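PDB 5Y9S: Vv2_1132 from Vibrio vulnificus CMCP6, which probably acts as a LysR-type transcriptional regulator, binding DNA through a helix-turn-helix domain and sensing an effector through a C-terminal regulatory domain. Local coordinates for residues D[47-55]-D[65-73]; D[171-182]-D[276-287]. All blocks are in the same frame, centred on the assembly; numbering follows the deposited sequence.

How the contacts relate
Contact 1 (47-55 with 65-73) and contact 2 (171-182 with 276-287) sit in the two functional halves of a LysR-type regulator, the first in the DNA-binding domain and the second in the presumed effector-binding domain. They lie on opposite sides of the chain's centre, their own centres about 57 Å apart and their nearest atoms about 42 Å apart, so neither touches the other. Contact 1 joins residues close in sequence and sits partly on helix 67-90, which leads towards the regulatory half; contact 2 pairs strands separated by more than ninety residues. Subunits of the tetramer pack against contact 1, whereas no other protein chain touches the segments of contact 2.

Contact 1: D[47-55]-D[65-73]; sequences LEVWIGVPL and LTEHGQKFV
Leu47 and Ile51, on the last turns of helix 37-51, both reach the ring of Phe72 with their CD1 methyls: Leu47 CD1 lies 4.1 Å from Phe72 CZ and Ile51 CD1 3.7 Å from Phe72 CE1. The ring is brought there by a first torsion of -170°, which sets Phe72 CG anti to its backbone N. Phe17 of helix 11-22 meets the same ring edge-to-face, and Thr86 of a second subunit packs on Phe72. Between these two apolar residues, Glu48 turns back on its own segment, OE1 accepting from Leu55 N at 2.7 Å and from Phe56 N, and so ties the turn to the helix end. Gly52, with positive phi, ends the helix and redirects the chain. Val53 then lies over one face of the His68 imidazole, its CG2 3.7 Å from His68 CG in an off-centre CH-pi contact, while Glu67 CG lies over the opposite face. The carbonyl of Pro54 faces the edge of that ring and takes the proton of the Thr66 hydroxyl, Thr66 OG1 lying 2.7 Å from Pro54 O. The same OG1 accepts from Gly69 N at 3.1 Å, making Thr66 the N-cap of helix 67-90; its hydroxyl thus gives one bond and accepts another. Leu55 closes the segment. Its O receives Thr66 N at 2.8 Å in a nearly straight bond (172°). Leu55 O also takes a CA-H...O contact from Gly69 CA at 3.5 Å, an approach that depends on the absence of a side chain there. One methyl, CD1, rests over the face of Phe72. The arrangement closes the wing, strands 56-57 and 64-65, between helix 37-51 and the capped start of the long linker helix, as in the winged helix-turn-helix domain of LysR-type regulators.

Contact 2: D[171-182]-D[276-287]; sequences KLEKCVIHSEKV and QIPIDILCYRST
A chi1 of -171° swings Glu173 CG away from the backbone N and the rest of the chain is extended, which lays it alongside Arg285, whose CG sits between backbone N and carbonyl carbon (chi1 85°); the two chains point the same way from one face of the sheet. The guanidinium approaches side-on, Arg285 NE and Arg285 NH2 each 3.1 Å from Glu173 OE2, which lies in the guanidinium plane although carboxylate and guanidinium planes are turned 47° apart. Asp295 forms a second salt bridge with Arg285 NH1 and Trp298 a cation-pi contact, so this arginine has three partners, Glu173, Asp295 and Trp298. On the other face Lys174 runs beside Tyr284, its CB 3.3 Å from Tyr284 CE1, and Phe143 also meets the tyrosine ring.

The backbones pair antiparallel, with reciprocal bonds at Glu173–Arg285 and Cys175–Cys283. A classic beta bulge then shifts the register by one: Ile177 and His178 both face Ile281, Ile177 N giving 2.7 Å to Ile281 O while the bond from His178 N to that oxygen is weak. Ile177 CG1 packs 3.6 Å from Cys283 CB. In the periplasmic-binding-protein-like fold of LysR effector domains, two long antiparallel strands of this kind cross between the two subdomains. Here strand 153-157 pairs with 277-286 from its middle toward its C-terminal end, and helix 210-220 packs on Ile277 and Ile279 near its start.

Past the bulge, Ser179 OG donates to Asp280 OD1 at 3.0 Å, reaching it from above the carboxylate plane. Glu180 lies beside Ile279, CG 3.8 Å from Ile279 CG2, and its OE1 is hydrogen-bonded to His254 ND1. At the far end Val182 CG2 touches Ile279 CD1 at 3.6 Å, and Val182 and Ile277 bond reciprocally through their backbones.

Contact 1: D[47-55]-D[65-73]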
loop_
_atom_site.group_PDB
_atom_site.type_symbol
_atom_site.label_atom_id
_atom_site.label_comp_id
_atom_site.label_asym_id
_atom_site.label_seq_id
_atom_site.Cartn_x
_atom_site.Cartn_y
_atom_site.Cartn_z
ATOM N N LEU D 47 -9.976 -7.001 -17.771
ATOM C CA LEU D 47 -9.586 -7.143 -16.366
ATOM C C LEU D 47 -9.804 -8.570 -15.882
ATOM O O LEU D 47 -8.999 -9.097 -15.106
ATOM C CB LEU D 47 -10.376 -6.175 -15.488
ATOM C CG LEU D 47 -10.242 -6.401 -13.982
ATOM C CD1 LEU D 47 -8.783 -6.265 -13.497
ATOM C CD2 LEU D 47 -11.110 -5.446 -13.247
ATOM N N GLU D 48 -10.889 -9.215 -16.320
ATOM C CA GLU D 48 -11.127 -10.580 -15.863
ATOM C C GLU D 48 -10.159 -11.555 -16.524
ATOM O O GLU D 48 -9.613 -12.439 -15.848
ATOM C CB GLU D 48 -12.593 -10.974 -16.098
ATOM C CG GLU D 48 -13.522 -10.290 -15.068
ATOM C CD GLU D 48 -14.960 -10.790 -15.047
ATOM O OE1 GLU D 48 -15.578 -10.741 -13.961
ATOM O OE2 GLU D 48 -15.487 -11.215 -16.092
ATOM N N VAL D 49 -9.910 -11.393 -17.832
ATOM C CA VAL D 49 -8.881 -12.179 -18.519
ATOM C C VAL D 49 -7.537 -12.040 -17.811
ATOM O O VAL D 49 -6.849 -13.031 -17.528
ATOM C CB VAL D 49 -8.764 -11.744 -19.990
ATOM C CG1 VAL D 49 -7.560 -12.429 -20.630
ATOM C CG2 VAL D 49 -10.045 -12.078 -20.752
ATOM N N TRP D 50 -7.151 -10.803 -17.511
ATOM C CA TRP D 50 -5.863 -10.556 -16.879
ATOM C C TRP D 50 -5.755 -11.245 -15.520
ATOM O O TRP D 50 -4.786 -11.963 -15.255
ATOM C CB TRP D 50 -5.637 -9.055 -16.737
ATOM C CG TRP D 50 -4.310 -8.726 -16.138
ATOM C CD1 TRP D 50 -3.120 -8.632 -16.793
ATOM C CD2 TRP D 50 -4.035 -8.447 -14.762
ATOM N NE1 TRP D 50 -2.118 -8.290 -15.914
ATOM C CE2 TRP D 50 -2.656 -8.162 -14.662
ATOM C CE3 TRP D 50 -4.825 -8.373 -13.613
ATOM C CZ2 TRP D 50 -2.046 -7.850 -13.456
ATOM C CZ3 TRP D 50 -4.224 -8.049 -12.424
ATOM C CH2 TRP D 50 -2.841 -7.807 -12.345
ATOM N N ILE D 51 -6.722 -11.015 -14.630
ATOM C CA ILE D 51 -6.659 -11.605 -13.291
ATOM C C ILE D 51 -6.832 -13.129 -13.310
ATOM O O ILE D 51 -6.434 -13.799 -12.355
ATOM C CB ILE D 51 -7.725 -10.983 -12.376
ATOM C CG1 ILE D 51 -7.358 -11.205 -10.897
ATOM C CG2 ILE D 51 -9.065 -11.639 -12.662
ATOM C CD1 ILE D 51 -6.220 -10.364 -10.385
ATOM N N GLY D 52 -7.442 -13.699 -14.355
ATOM C CA GLY D 52 -7.572 -15.144 -14.497
ATOM C C GLY D 52 -8.864 -15.766 -13.989
ATOM O O GLY D 52 -9.109 -16.948 -14.265
ATOM N N VAL D 53 -9.697 -15.027 -13.262
ATOM C CA VAL D 53 -10.924 -15.576 -12.683
ATOM C C VAL D 53 -12.041 -14.552 -12.841
ATOM O O VAL D 53 -11.786 -13.351 -12.989
ATOM C CB VAL D 53 -10.751 -15.943 -11.191
ATOM C CG1 VAL D 53 -9.782 -17.090 -11.028
ATOM C CG2 VAL D 53 -10.295 -14.743 -10.368
ATOM N N PRO D 54 -13.298 -15.006 -12.841
ATOM C CA PRO D 54 -14.399 -14.049 -12.953
ATOM C C PRO D 54 -14.528 -13.247 -11.660
ATOM O O PRO D 54 -14.518 -13.797 -10.560
ATOM C CB PRO D 54 -15.631 -14.934 -13.227
ATOM C CG PRO D 54 -15.251 -16.303 -12.730
ATOM C CD PRO D 54 -13.772 -16.409 -12.861
ATOM N N LEU D 55 -14.599 -11.933 -11.798
ATOM C CA LEU D 55 -14.808 -11.095 -10.624
ATOM C C LEU D 55 -16.287 -10.860 -10.367
ATOM O O LEU D 55 -16.706 -10.782 -9.207
ATOM C CB LEU D 55 -14.076 -9.766 -10.800
ATOM C CG LEU D 55 -12.576 -9.982 -10.991
ATOM C CD1 LEU D 55 -11.788 -8.669 -11.359
ATOM C CD2 LEU D 55 -12.047 -10.595 -9.710
ATOM N N LEU D 65 -20.577 -9.453 -6.808
ATOM C CA LEU D 65 -19.216 -9.953 -6.932
ATOM C C LEU D 65 -19.190 -11.459 -6.685
ATOM O O LEU D 65 -20.021 -11.992 -5.945
ATOM C CB LEU D 65 -18.297 -9.242 -5.947
ATOM C CG LEU D 65 -18.230 -7.714 -5.981
ATOM C CD1 LEU D 65 -17.558 -7.278 -4.716
ATOM C CD2 LEU D 65 -17.447 -7.230 -7.202
ATOM N N THR D 66 -18.256 -12.149 -7.343
ATOM C CA THR D 66 -17.970 -13.541 -7.009
ATOM C C THR D 66 -17.155 -13.589 -5.712
ATOM O O THR D 66 -16.777 -12.561 -5.158
ATOM C CB THR D 66 -17.207 -14.224 -8.145
ATOM O OG1 THR D 66 -15.935 -13.569 -8.323
ATOM C CG2 THR D 66 -18.021 -14.167 -9.460
ATOM N N GLU D 67 -16.872 -14.792 -5.215
ATOM C CA GLU D 67 -15.953 -14.908 -4.087
ATOM C C GLU D 67 -14.635 -14.209 -4.403
ATOM O O GLU D 67 -14.119 -13.444 -3.581
ATOM C CB GLU D 67 -15.712 -16.382 -3.738
ATOM C CG GLU D 67 -15.209 -17.188 -4.971
ATOM C CD GLU D 67 -14.745 -18.599 -4.671
ATOM O OE1 GLU D 67 -14.946 -19.470 -5.548
ATOM O OE2 GLU D 67 -14.177 -18.843 -3.579
ATOM N N HIS D 68 -14.114 -14.404 -5.621
ATOM C CA HIS D 68 -12.875 -13.758 -6.049
ATOM C C HIS D 68 -13.018 -12.237 -6.075
ATOM O O HIS D 68 -12.152 -11.519 -5.557
ATOM C CB HIS D 68 -12.457 -14.292 -7.422
ATOM C CG HIS D 68 -12.280 -15.780 -7.457
ATOM N ND1 HIS D 68 -11.376 -16.439 -6.652
ATOM C CD2 HIS D 68 -12.884 -16.734 -8.207
ATOM C CE1 HIS D 68 -11.432 -17.735 -6.896
ATOM N NE2 HIS D 68 -12.338 -17.939 -7.838
ATOM N N GLY D 69 -14.121 -11.724 -6.648
ATOM C CA GLY D 69 -14.315 -10.284 -6.678
ATOM C C GLY D 69 -14.316 -9.689 -5.285
ATOM O O GLY D 69 -13.802 -8.587 -5.059
ATOM N N GLN D 70 -14.846 -10.436 -4.318
ATOM C CA GLN D 70 -14.854 -9.937 -2.953
ATOM C C GLN D 70 -13.454 -9.860 -2.388
ATOM O O GLN D 70 -13.097 -8.858 -1.767
ATOM C CB GLN D 70 -15.771 -10.799 -2.095
ATOM C CG GLN D 70 -17.186 -10.273 -2.201
ATOM C CD GLN D 70 -18.177 -11.043 -1.393
ATOM O OE1 GLN D 70 -17.975 -12.219 -1.097
ATOM N NE2 GLN D 70 -19.270 -10.382 -1.021
ATOM N N LYS D 71 -12.622 -10.873 -2.633
ATOM C CA LYS D 71 -11.211 -10.743 -2.262
ATOM C C LYS D 71 -10.490 -9.675 -3.078
ATOM O O LYS D 71 -9.486 -9.139 -2.607
ATOM C CB LYS D 71 -10.485 -12.070 -2.429
ATOM C CG LYS D 71 -11.225 -13.269 -1.791
ATOM C CD LYS D 71 -10.737 -13.505 -0.369
ATOM C CE LYS D 71 -11.081 -14.921 0.097
ATOM N NZ LYS D 71 -12.564 -15.066 0.262
ATOM N N PHE D 72 -10.964 -9.356 -4.284
ATOM C CA PHE D 72 -10.266 -8.385 -5.125
ATOM C C PHE D 72 -10.459 -6.950 -4.650
ATOM O O PHE D 72 -9.655 -6.076 -5.002
ATOM C CB PHE D 72 -10.736 -8.522 -6.580
ATOM C CG PHE D 72 -9.906 -7.734 -7.567
ATOM C CD1 PHE D 72 -8.668 -8.195 -7.991
ATOM C CD2 PHE D 72 -10.368 -6.524 -8.066
ATOM C CE1 PHE D 72 -7.907 -7.455 -8.899
ATOM C CE2 PHE D 72 -9.590 -5.763 -8.968
ATOM C CZ PHE D 72 -8.372 -6.238 -9.384
ATOM N N VAL D 73 -11.477 -6.687 -3.841
ATOM C CA VAL D 73 -11.811 -5.318 -3.458
ATOM C C VAL D 73 -10.601 -4.604 -2.845
ATOM O O VAL D 73 -10.219 -3.548 -3.370
ATOM C CB VAL D 73 -13.045 -5.279 -2.540
ATOM C CG1 VAL D 73 -13.236 -3.888 -2.007
ATOM C CG2 VAL D 73 -14.328 -5.712 -3.329
#

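Contact 2: D[171-182]-D[276-287]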
loop_
_atom_site.group_PDB
_atom_site.type_symbol
_atom_site.label_atom_id
_atom_site.label_comp_id
_atom_site.label_asym_id
_atom_site.label_seq_id
_atom_site.Cartn_x
_atom_site.Cartn_y
_atom_site.Cartn_z
ATOM N N LYS D 171 12.700 36.255 5.750
ATOM C CA LYS D 171 11.948 35.340 4.902
ATOM C C LYS D 171 10.518 35.830 4.680
ATOM O O LYS D 171 10.027 35.846 3.543
ATOM C CB LYS D 171 11.944 33.943 5.533
ATOM C CG LYS D 171 13.323 33.312 5.689
ATOM C CD LYS D 171 13.271 31.776 5.686
ATOM C CE LYS D 171 12.788 31.199 7.025
ATOM N NZ LYS D 171 12.940 29.701 7.099
ATOM N N LEU D 172 9.846 36.230 5.760
ATOM C CA LEU D 172 8.451 36.639 5.727
ATOM C C LEU D 172 8.300 38.074 6.198
ATOM O O LEU D 172 9.042 38.542 7.072
ATOM C CB LEU D 172 7.574 35.746 6.611
ATOM C CG LEU D 172 7.782 34.250 6.426
ATOM C CD1 LEU D 172 6.974 33.444 7.437
ATOM C CD2 LEU D 172 7.418 33.872 5.009
ATOM N N GLU D 173 7.318 38.762 5.620
ATOM C CA GLU D 173 6.851 40.036 6.142
ATOM C C GLU D 173 5.441 39.873 6.704
ATOM O O GLU D 173 4.640 39.080 6.201
ATOM C CB GLU D 173 6.859 41.119 5.071
ATOM C CG GLU D 173 6.590 42.520 5.614
ATOM C CD GLU D 173 6.430 43.545 4.515
ATOM O OE1 GLU D 173 6.030 44.682 4.829
ATOM O OE2 GLU D 173 6.703 43.214 3.340
ATOM N N LYS D 174 5.143 40.631 7.756
ATOM C CA LYS D 174 3.865 40.532 8.437
ATOM C C LYS D 174 3.298 41.921 8.659
ATOM O O LYS D 174 4.037 42.879 8.894
ATOM C CB LYS D 174 3.988 39.785 9.768
ATOM C CG LYS D 174 4.301 40.633 10.993
ATOM C CD LYS D 174 4.299 39.777 12.258
ATOM C CE LYS D 174 4.536 40.631 13.494
ATOM N NZ LYS D 174 5.786 41.464 13.394
ATOM N N CYS D 175 1.982 42.025 8.539
ATOM C CA CYS D 175 1.270 43.267 8.775
ATOM C C CYS D 175 -0.015 42.942 9.519
ATOM O O CYS D 175 -0.472 41.795 9.544
ATOM C CB CYS D 175 0.972 44.018 7.474
ATOM S SG CYS D 175 -0.579 43.551 6.678
ATOM N N VAL D 176 -0.573 43.972 10.142
ATOM C CA VAL D 176 -1.741 43.852 10.995
ATOM C C VAL D 176 -2.950 44.239 10.157
ATOM O O VAL D 176 -3.052 45.378 9.692
ATOM C CB VAL D 176 -1.611 44.748 12.239
ATOM C CG1 VAL D 176 -2.884 44.703 13.096
ATOM C CG2 VAL D 176 -0.379 44.344 13.049
ATOM N N ILE D 177 -3.860 43.285 9.953
ATOM C CA ILE D 177 -5.073 43.552 9.187
ATOM C C ILE D 177 -6.103 44.246 10.056
ATOM O O ILE D 177 -6.758 45.203 9.629
ATOM C CB ILE D 177 -5.641 42.243 8.611
ATOM C CG1 ILE D 177 -4.719 41.684 7.541
ATOM C CG2 ILE D 177 -7.046 42.478 8.074
ATOM C CD1 ILE D 177 -4.324 42.706 6.530
ATOM N N HIS D 178 -6.245 43.781 11.292
ATOM C CA HIS D 178 -7.373 44.135 12.131
ATOM C C HIS D 178 -7.012 43.840 13.573
ATOM O O HIS D 178 -6.420 42.799 13.868
ATOM C CB HIS D 178 -8.615 43.340 11.730
ATOM C CG HIS D 178 -9.892 44.079 11.923
ATOM N ND1 HIS D 178 -11.107 43.574 11.522
ATOM C CD2 HIS D 178 -10.147 45.290 12.473
ATOM C CE1 HIS D 178 -12.060 44.439 11.817
ATOM N NE2 HIS D 178 -11.505 45.488 12.397
ATOM N N SER D 179 -7.346 44.779 14.454
ATOM C CA SER D 179 -7.288 44.592 15.896
ATOM C C SER D 179 -8.697 44.764 16.440
ATOM O O SER D 179 -9.417 45.685 16.035
ATOM C CB SER D 179 -6.323 45.582 16.557
ATOM O OG SER D 179 -4.991 45.097 16.546
ATOM N N GLU D 180 -9.097 43.873 17.337
ATOM C CA GLU D 180 -10.466 43.849 17.832
ATOM C C GLU D 180 -10.475 43.053 19.126
ATOM O O GLU D 180 -9.422 42.674 19.650
ATOM C CB GLU D 180 -11.419 43.234 16.801
ATOM C CG GLU D 180 -11.124 41.766 16.519
ATOM C CD GLU D 180 -12.111 41.133 15.540
ATOM O OE1 GLU D 180 -11.784 40.074 14.945
ATOM O OE2 GLU D 180 -13.211 41.694 15.355
ATOM N N LYS D 181 -11.668 42.788 19.641
ATOM C CA LYS D 181 -11.824 42.015 20.858
ATOM C C LYS D 181 -12.648 40.765 20.576
ATOM O O LYS D 181 -13.432 40.704 19.615
ATOM C CB LYS D 181 -12.485 42.849 21.967
ATOM C CG LYS D 181 -11.886 44.264 22.178
ATOM C CD LYS D 181 -10.716 44.254 23.174
ATOM C CE LYS D 181 -10.548 45.597 23.893
ATOM N NZ LYS D 181 -10.774 45.464 25.366
ATOM N N VAL D 182 -12.436 39.757 21.405
ATOM C CA VAL D 182 -13.286 38.582 21.450
ATOM C C VAL D 182 -14.277 38.797 22.587
ATOM O O VAL D 182 -13.881 38.909 23.748
ATOM C CB VAL D 182 -12.462 37.303 21.654
ATOM C CG1 VAL D 182 -13.382 36.150 21.979
ATOM C CG2 VAL D 182 -11.609 37.011 20.407
ATOM N N GLN D 276 -13.406 41.149 27.744
ATOM C CA GLN D 276 -13.280 41.104 26.296
ATOM C C GLN D 276 -11.800 40.976 25.955
ATOM O O GLN D 276 -10.985 41.807 26.374
ATOM C CB GLN D 276 -13.908 42.358 25.678
ATOM C CG GLN D 276 -15.185 42.775 26.421
ATOM C CD GLN D 276 -15.965 43.889 25.745
ATOM O OE1 GLN D 276 -17.187 43.987 25.894
ATOM N NE2 GLN D 276 -15.266 44.737 25.005
ATOM N N ILE D 277 -11.458 39.934 25.208
ATOM C CA ILE D 277 -10.070 39.523 25.022
ATOM C C ILE D 277 -9.549 40.145 23.734
ATOM O O ILE D 277 -10.126 39.891 22.665
ATOM C CB ILE D 277 -9.930 37.999 24.974
ATOM C CG1 ILE D 277 -10.528 37.372 26.232
ATOM C CG2 ILE D 277 -8.470 37.648 24.845
ATOM C CD1 ILE D 277 -10.911 35.944 26.057
ATOM N N PRO D 278 -8.454 40.916 23.779
ATOM C CA PRO D 278 -7.917 41.531 22.558
ATOM C C PRO D 278 -7.262 40.502 21.654
ATOM O O PRO D 278 -6.674 39.525 22.119
ATOM C CB PRO D 278 -6.873 42.515 23.091
ATOM C CG PRO D 278 -6.351 41.858 24.320
ATOM C CD PRO D 278 -7.580 41.174 24.942
ATOM N N ILE D 279 -7.322 40.767 20.351
ATOM C CA ILE D 279 -6.862 39.812 19.357
ATOM C C ILE D 279 -6.502 40.571 18.087
ATOM O O ILE D 279 -7.127 41.583 17.751
ATOM C CB ILE D 279 -7.941 38.729 19.122
ATOM C CG1 ILE D 279 -7.306 37.376 18.949
ATOM C CG2 ILE D 279 -8.856 39.051 17.947
ATOM C CD1 ILE D 279 -8.330 36.321 19.082
ATOM N N ASP D 280 -5.468 40.095 17.396
ATOM C CA ASP D 280 -4.987 40.715 16.167
ATOM C C ASP D 280 -5.073 39.707 15.035
ATOM O O ASP D 280 -4.844 38.511 15.239
ATOM C CB ASP D 280 -3.525 41.209 16.279
ATOM C CG ASP D 280 -3.213 41.868 17.611
ATOM O OD1 ASP D 280 -3.991 42.739 18.053
ATOM O OD2 ASP D 280 -2.169 41.527 18.203
ATOM N N ILE D 281 -5.397 40.189 13.842
ATOM C CA ILE D 281 -5.440 39.353 12.651
ATOM C C ILE D 281 -4.342 39.830 11.719
ATOM O O ILE D 281 -4.330 40.995 11.296
ATOM C CB ILE D 281 -6.808 39.396 11.967
ATOM C CG1 ILE D 281 -7.834 38.637 12.812
ATOM C CG2 ILE D 281 -6.696 38.779 10.587
ATOM C CD1 ILE D 281 -9.256 39.049 12.556
ATOM N N LEU D 282 -3.426 38.927 11.394
ATOM C CA LEU D 282 -2.215 39.263 10.667
ATOM C C LEU D 282 -2.311 38.757 9.241
ATOM O O LEU D 282 -2.987 37.763 8.963
ATOM C CB LEU D 282 -0.985 38.659 11.351
ATOM C CG LEU D 282 -0.943 39.067 12.822
ATOM C CD1 LEU D 282 0.187 38.400 13.574
ATOM C CD2 LEU D 282 -0.845 40.579 12.896
ATOM N N CYS D 283 -1.643 39.465 8.336
ATOM C CA CYS D 283 -1.397 38.968 6.993
ATOM C C CYS D 283 0.108 38.851 6.795
ATOM O O CYS D 283 0.841 39.824 7.005
ATOM C CB CYS D 283 -2.018 39.876 5.937
ATOM S SG CYS D 283 -1.816 39.193 4.277
ATOM N N TYR D 284 0.560 37.663 6.402
ATOM C CA TYR D 284 1.956 37.344 6.141
ATOM C C TYR D 284 2.210 37.194 4.651
ATOM O O TYR D 284 1.345 36.717 3.907
ATOM C CB TYR D 284 2.361 36.034 6.802
ATOM C CG TYR D 284 2.579 36.114 8.275
ATOM C CD1 TYR D 284 3.822 36.442 8.787
ATOM C CD2 TYR D 284 1.555 35.807 9.162
ATOM C CE1 TYR D 284 4.037 36.487 10.145
ATOM C CE2 TYR D 284 1.762 35.851 10.522
ATOM C CZ TYR D 284 3.002 36.198 11.009
ATOM O OH TYR D 284 3.214 36.253 12.368
ATOM N N ARG D 285 3.426 37.552 4.227
ATOM C CA ARG D 285 3.838 37.350 2.842
ATOM C C ARG D 285 5.322 37.013 2.785
ATOM O O ARG D 285 6.055 37.161 3.765
ATOM C CB ARG D 285 3.519 38.575 1.987
ATOM C CG ARG D 285 4.580 39.651 2.036
ATOM C CD ARG D 285 4.501 40.572 0.813
ATOM N NE ARG D 285 4.978 41.916 1.131
ATOM C CZ ARG D 285 4.771 42.991 0.376
ATOM N NH1 ARG D 285 4.095 42.901 -0.765
ATOM N NH2 ARG D 285 5.240 44.165 0.770
ATOM N N SER D 286 5.762 36.542 1.618
ATOM C CA SER D 286 7.163 36.222 1.392
ATOM C C SER D 286 7.935 37.462 0.977
ATOM O O SER D 286 7.474 38.246 0.142
ATOM C CB SER D 286 7.329 35.161 0.305
ATOM O OG SER D 286 8.707 34.892 0.112
ATOM N N THR D 287 9.138 37.615 1.540
ATOM C CA THR D 287 9.984 38.744 1.160
ATOM C C THR D 287 10.539 38.588 -0.254
ATOM O O THR D 287 10.732 39.591 -0.948
ATOM C CB THR D 287 11.116 38.918 2.171
ATOM O OG1 THR D 287 11.823 37.683 2.305
ATOM C CG2 THR D 287 10.558 39.317 3.541
#